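Local coordinates for protein kojibiose phosphorylase (Gut metagenome, PDB 6W0P) that is a member of glycoside hydrolase family 65, with an N-terminal beta domain and a helical central catalytic domain, at residues Lys383-Phe396 against Leu448-Gln460. Sequence-based numbering, arbitrary orientation.
Sequences KARAKELDSIGACF and LVEISKFLLSRGQ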
loop_
_atom_site.group_PDB
_atom_site.type_symbol
_atom_site.label_atom_id
_atom_site.label_comp_id
_atom_site.label_asym_id
_atom_site.label_seq_id
_atom_site.Cartn_x
_atom_site.Cartn_y
_atom_site.Cartn_z
ATOM N N LYS A 383 15.244 18.530 0.012
ATOM C CA LYS A 383 16.565 17.840 0.019
ATOM C C LYS A 383 16.492 16.604 0.919
ATOM O O LYS A 383 17.075 15.571 0.542
ATOM C CB LYS A 383 17.683 18.787 0.449
ATOM C CG LYS A 383 18.138 19.748 -0.636
ATOM C CD LYS A 383 18.636 21.057 -0.091
ATOM C CE LYS A 383 20.140 21.140 0.013
ATOM N NZ LYS A 383 20.529 22.463 0.564
ATOM N N ALA A 384 15.788 16.688 2.044
ATOM C CA ALA A 384 15.568 15.536 2.944
ATOM C C ALA A 384 14.711 14.493 2.205
ATOM O O ALA A 384 14.987 13.280 2.345
ATOM C CB ALA A 384 14.957 16.004 4.251
ATOM N N ARG A 385 13.758 14.946 1.385
ATOM C CA ARG A 385 12.873 14.053 0.604
ATOM C C ARG A 385 13.703 13.286 -0.419
ATOM O O ARG A 385 13.445 12.083 -0.579
ATOM C CB ARG A 385 11.747 14.813 -0.108
ATOM C CG ARG A 385 10.765 13.913 -0.850
ATOM C CD ARG A 385 10.185 12.773 -0.026
ATOM N NE ARG A 385 9.447 11.817 -0.852
ATOM C CZ ARG A 385 8.954 10.638 -0.456
ATOM N NH1 ARG A 385 9.141 10.182 0.774
ATOM N NH2 ARG A 385 8.305 9.886 -1.326
ATOM N N ALA A 386 14.606 13.961 -1.131
ATOM C CA ALA A 386 15.504 13.319 -2.121
ATOM C C ALA A 386 16.293 12.199 -1.424
ATOM O O ALA A 386 16.380 11.087 -2.001
ATOM C CB ALA A 386 16.409 14.339 -2.778
ATOM N N LYS A 387 16.798 12.460 -0.213
ATOM C CA LYS A 387 17.561 11.464 0.599
ATOM C C LYS A 387 16.645 10.291 0.976
ATOM O O LYS A 387 17.103 9.153 0.799
ATOM C CB LYS A 387 18.259 12.133 1.786
ATOM C CG LYS A 387 19.441 13.004 1.362
ATOM C CD LYS A 387 20.323 13.537 2.501
ATOM C CE LYS A 387 21.593 14.190 1.980
ATOM N NZ LYS A 387 22.469 14.675 3.078
ATOM N N GLU A 388 15.388 10.537 1.369
ATOM C CA GLU A 388 14.401 9.461 1.677
ATOM C C GLU A 388 14.211 8.554 0.440
ATOM O O GLU A 388 13.804 7.372 0.629
ATOM C CB GLU A 388 13.053 10.037 2.121
ATOM C CG GLU A 388 13.015 10.716 3.501
ATOM C CD GLU A 388 11.722 11.494 3.788
ATOM O OE1 GLU A 388 10.891 11.657 2.867
ATOM O OE2 GLU A 388 11.529 11.938 4.940
ATOM N N LEU A 389 14.450 9.080 -0.777
ATOM C CA LEU A 389 14.382 8.326 -2.057
ATOM C C LEU A 389 15.783 7.954 -2.563
ATOM O O LEU A 389 15.921 7.737 -3.781
ATOM C CB LEU A 389 13.634 9.161 -3.108
ATOM C CG LEU A 389 12.181 9.498 -2.782
ATOM C CD1 LEU A 389 11.536 10.279 -3.922
ATOM C CD2 LEU A 389 11.388 8.238 -2.476
ATOM N N ASP A 390 16.781 7.845 -1.685
ATOM C CA ASP A 390 18.150 7.359 -2.039
ATOM C C ASP A 390 18.718 8.171 -3.215
ATOM O O ASP A 390 19.443 7.602 -4.063
ATOM C CB ASP A 390 18.137 5.847 -2.303
ATOM C CG ASP A 390 17.963 5.033 -1.025
ATOM O OD1 ASP A 390 17.967 5.637 0.062
ATOM O OD2 ASP A 390 17.819 3.814 -1.115
ATOM N N SER A 391 18.437 9.475 -3.213
ATOM C CA SER A 391 18.858 10.464 -4.230
ATOM C C SER A 391 19.489 11.654 -3.516
ATOM O O SER A 391 19.460 11.657 -2.260
ATOM C CB SER A 391 17.665 10.864 -5.085
ATOM O OG SER A 391 17.144 9.724 -5.763
ATOM N N ILE A 392 20.025 12.608 -4.282
ATOM C CA ILE A 392 20.565 13.904 -3.768
ATOM C C ILE A 392 19.831 15.072 -4.444
ATOM O O ILE A 392 18.884 14.826 -5.246
ATOM C CB ILE A 392 22.095 13.963 -3.917
ATOM C CG1 ILE A 392 22.567 13.795 -5.363
ATOM C CG2 ILE A 392 22.760 12.948 -2.970
ATOM C CD1 ILE A 392 24.016 14.246 -5.571
ATOM N N GLY A 393 20.179 16.304 -4.076
ATOM C CA GLY A 393 19.476 17.497 -4.573
ATOM C C GLY A 393 18.115 17.644 -3.908
ATOM O O GLY A 393 17.989 17.307 -2.713
ATOM N N ALA A 394 17.137 18.191 -4.629
ATOM C CA ALA A 394 15.829 18.578 -4.060
ATOM C C ALA A 394 14.713 17.864 -4.839
ATOM O O ALA A 394 14.595 18.104 -6.055
ATOM C CB ALA A 394 15.670 20.078 -4.076
ATOM N N CYS A 395 13.992 16.968 -4.159
ATOM C CA CYS A 395 12.803 16.253 -4.672
ATOM C C CYS A 395 11.588 16.900 -4.019
ATOM O O CYS A 395 11.308 16.570 -2.851
ATOM C CB CYS A 395 12.851 14.766 -4.362
ATOM S SG CYS A 395 11.371 13.886 -4.928
ATOM N N PHE A 396 10.954 17.852 -4.694
ATOM C CA PHE A 396 9.755 18.537 -4.158
ATOM C C PHE A 396 8.615 17.524 -4.094
ATOM O O PHE A 396 8.403 16.724 -5.014
ATOM C CB PHE A 396 9.414 19.775 -4.992
ATOM C CG PHE A 396 10.283 20.961 -4.696
ATOM C CD1 PHE A 396 10.000 21.783 -3.616
ATOM C CD2 PHE A 396 11.395 21.231 -5.467
ATOM C CE1 PHE A 396 10.830 22.852 -3.311
ATOM C CE2 PHE A 396 12.230 22.289 -5.152
ATOM C CZ PHE A 396 11.944 23.103 -4.079
ATOM N N LEU A 448 17.312 25.657 -9.208
ATOM C CA LEU A 448 17.481 24.920 -10.489
ATOM C C LEU A 448 18.622 23.893 -10.356
ATOM O O LEU A 448 18.500 22.769 -10.942
ATOM C CB LEU A 448 17.764 25.909 -11.617
ATOM C CG LEU A 448 16.607 26.827 -12.019
ATOM C CD1 LEU A 448 17.036 27.726 -13.173
ATOM C CD2 LEU A 448 15.363 26.027 -12.412
ATOM N N VAL A 449 19.706 24.239 -9.642
ATOM C CA VAL A 449 20.877 23.327 -9.474
ATOM C C VAL A 449 20.422 22.164 -8.592
ATOM O O VAL A 449 20.696 21.011 -8.941
ATOM C CB VAL A 449 22.112 24.065 -8.914
ATOM C CG1 VAL A 449 23.170 23.106 -8.375
ATOM C CG2 VAL A 449 22.709 24.983 -9.967
ATOM N N GLU A 450 19.721 22.471 -7.500
ATOM C CA GLU A 450 19.235 21.435 -6.554
ATOM C C GLU A 450 18.271 20.488 -7.278
ATOM O O GLU A 450 18.427 19.270 -7.084
ATOM C CB GLU A 450 18.589 22.057 -5.311
ATOM C CG GLU A 450 19.575 22.822 -4.437
ATOM C CD GLU A 450 20.679 22.013 -3.766
ATOM O OE1 GLU A 450 20.656 20.766 -3.867
ATOM O OE2 GLU A 450 21.584 22.646 -3.173
ATOM N N ILE A 451 17.321 21.004 -8.076
ATOM C CA ILE A 451 16.331 20.143 -8.795
ATOM C C ILE A 451 17.083 19.290 -9.812
ATOM O O ILE A 451 16.825 18.075 -9.858
ATOM C CB ILE A 451 15.202 20.950 -9.458
ATOM C CG1 ILE A 451 14.311 21.635 -8.420
ATOM C CG2 ILE A 451 14.393 20.070 -10.397
ATOM C CD1 ILE A 451 13.560 22.809 -8.982
ATOM N N SER A 452 18.008 19.881 -10.569
ATOM C CA SER A 452 18.832 19.153 -11.567
ATOM C C SER A 452 19.618 18.033 -10.875
ATOM O O SER A 452 19.616 16.922 -11.398
ATOM C CB SER A 452 19.706 20.089 -12.353
ATOM O OG SER A 452 18.898 21.045 -13.015
ATOM N N LYS A 453 20.235 18.301 -9.726
ATOM C CA LYS A 453 20.967 17.270 -8.931
ATOM C C LYS A 453 20.057 16.073 -8.621
ATOM O O LYS A 453 20.502 14.916 -8.786
ATOM C CB LYS A 453 21.473 17.880 -7.627
ATOM C CG LYS A 453 22.797 18.603 -7.755
ATOM C CD LYS A 453 23.186 19.376 -6.510
ATOM C CE LYS A 453 23.354 18.544 -5.255
ATOM N NZ LYS A 453 23.209 19.389 -4.042
ATOM N N PHE A 454 18.821 16.316 -8.174
ATOM C CA PHE A 454 17.853 15.223 -7.899
ATOM C C PHE A 454 17.574 14.440 -9.184
ATOM O O PHE A 454 17.650 13.212 -9.163
ATOM C CB PHE A 454 16.568 15.768 -7.290
ATOM C CG PHE A 454 15.457 14.761 -7.257
ATOM C CD1 PHE A 454 15.598 13.588 -6.540
ATOM C CD2 PHE A 454 14.276 14.989 -7.945
ATOM C CE1 PHE A 454 14.572 12.655 -6.510
ATOM C CE2 PHE A 454 13.259 14.053 -7.912
ATOM C CZ PHE A 454 13.406 12.894 -7.193
ATOM N N LEU A 455 17.306 15.145 -10.285
ATOM C CA LEU A 455 16.902 14.514 -11.564
ATOM C C LEU A 455 18.051 13.640 -12.075
ATOM O O LEU A 455 17.761 12.571 -12.639
ATOM C CB LEU A 455 16.504 15.591 -12.573
ATOM C CG LEU A 455 15.166 16.274 -12.315
ATOM C CD1 LEU A 455 14.850 17.273 -13.426
ATOM C CD2 LEU A 455 14.028 15.266 -12.178
ATOM N N LEU A 456 19.301 14.074 -11.868
ATOM C CA LEU A 456 20.530 13.368 -12.342
ATOM C C LEU A 456 20.849 12.156 -11.468
ATOM O O LEU A 456 21.475 11.238 -11.992
ATOM C CB LEU A 456 21.722 14.334 -12.345
ATOM C CG LEU A 456 21.772 15.290 -13.531
ATOM C CD1 LEU A 456 22.787 16.399 -13.294
ATOM C CD2 LEU A 456 22.085 14.538 -14.813
ATOM N N SER A 457 20.459 12.170 -10.189
ATOM C CA SER A 457 20.672 11.046 -9.243
ATOM C C SER A 457 19.530 10.026 -9.304
ATOM O O SER A 457 19.806 8.844 -9.127
ATOM C CB SER A 457 20.869 11.545 -7.852
ATOM O OG SER A 457 19.893 12.507 -7.515
ATOM N N ARG A 458 18.277 10.458 -9.474
ATOM C CA ARG A 458 17.108 9.543 -9.505
ATOM C C ARG A 458 17.005 8.984 -10.924
ATOM O O ARG A 458 16.589 7.812 -11.099
ATOM C CB ARG A 458 15.834 10.269 -9.052
ATOM C CG ARG A 458 14.546 9.449 -9.169
ATOM C CD ARG A 458 14.683 8.094 -8.494
ATOM N NE ARG A 458 13.473 7.283 -8.519
ATOM C CZ ARG A 458 13.029 6.582 -9.554
ATOM N NH1 ARG A 458 13.679 6.560 -10.705
ATOM N NH2 ARG A 458 11.931 5.869 -9.425
ATOM N N GLY A 459 17.342 9.812 -11.913
ATOM C CA GLY A 459 17.547 9.364 -13.301
ATOM C C GLY A 459 18.704 8.382 -13.367
ATOM O O GLY A 459 19.637 8.534 -12.578
ATOM N N GLN A 460 18.630 7.378 -14.236
ATOM C CA GLN A 460 19.702 6.356 -14.387
ATOM C C GLN A 460 20.018 6.145 -15.872
ATOM O O GLN A 460 19.123 6.376 -16.741
ATOM C CB GLN A 460 19.281 5.019 -13.773
ATOM C CG GLN A 460 18.863 5.092 -12.308
ATOM C CD GLN A 460 18.204 3.804 -11.860
ATOM O OE1 GLN A 460 18.852 2.969 -11.226
ATOM N NE2 GLN A 460 16.926 3.619 -12.195
HETATM O O HOH W 1 20.619 24.525 -1.113
HETATM O O HOH W 2 22.506 16.790 -1.902
#
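In the helical central domain of this family 65 enzyme, the extended chain Ser391-Phe396, which follows the Schellman motif ending helix 379-388, lies against the last turns of helix 437-458 and meets it at Glu450, Phe454 and Ser457. It illustrates how a loop can dock on a helix through the helix's own polar groups. Ile392 N donates to Ser457 OG at 3.2 Å, a nearly straight bond (167°). The hydroxyl is within reach because chi1 of Ser457 (47°) sets OG between its own N and carbonyl carbon, close to the carbonyl oxygens of Lys453 and Phe454. Two turns back along the helix, Ala394 N donates to Glu450 O at 3.0 Å from above the carbonyl plane, while Phe454 N keeps its helical bond to the same oxygen from the opposite face. Between these two bonds Gly393, with positive phi, brings its CA to 3.2 Å from Glu450 O as a CA-H...O contact and 3.7 Å from Lys453 CB.

The buried centre is a Cys-aromatic contact. Cys395 CB sits over the middle of the Phe454 ring, 3.4 Å from the centroid, as a CH-pi contact, and SG lies obliquely above the CZ end of the ring. Ser391 CB lies at the ring edge, 3.7 Å from Phe454 CD1, and Phe417 meets the same ring edge-to-face. Farther along, Ile451 CG1 touches the edge of the Phe396 ring.

At the Lys383 side, Glu450 turns back at chi2 (-65°) so that OE1 takes Lys453 NZ at 2.9 Å, while OE2 makes a long salt bridge to Lys383, reinforced by a bridging water. Glu380 also pairs with Lys383, and Cys518 O accepts from Lys453. The carboxylate between two lysines probably offsets their mutual repulsion and favours its ionised form.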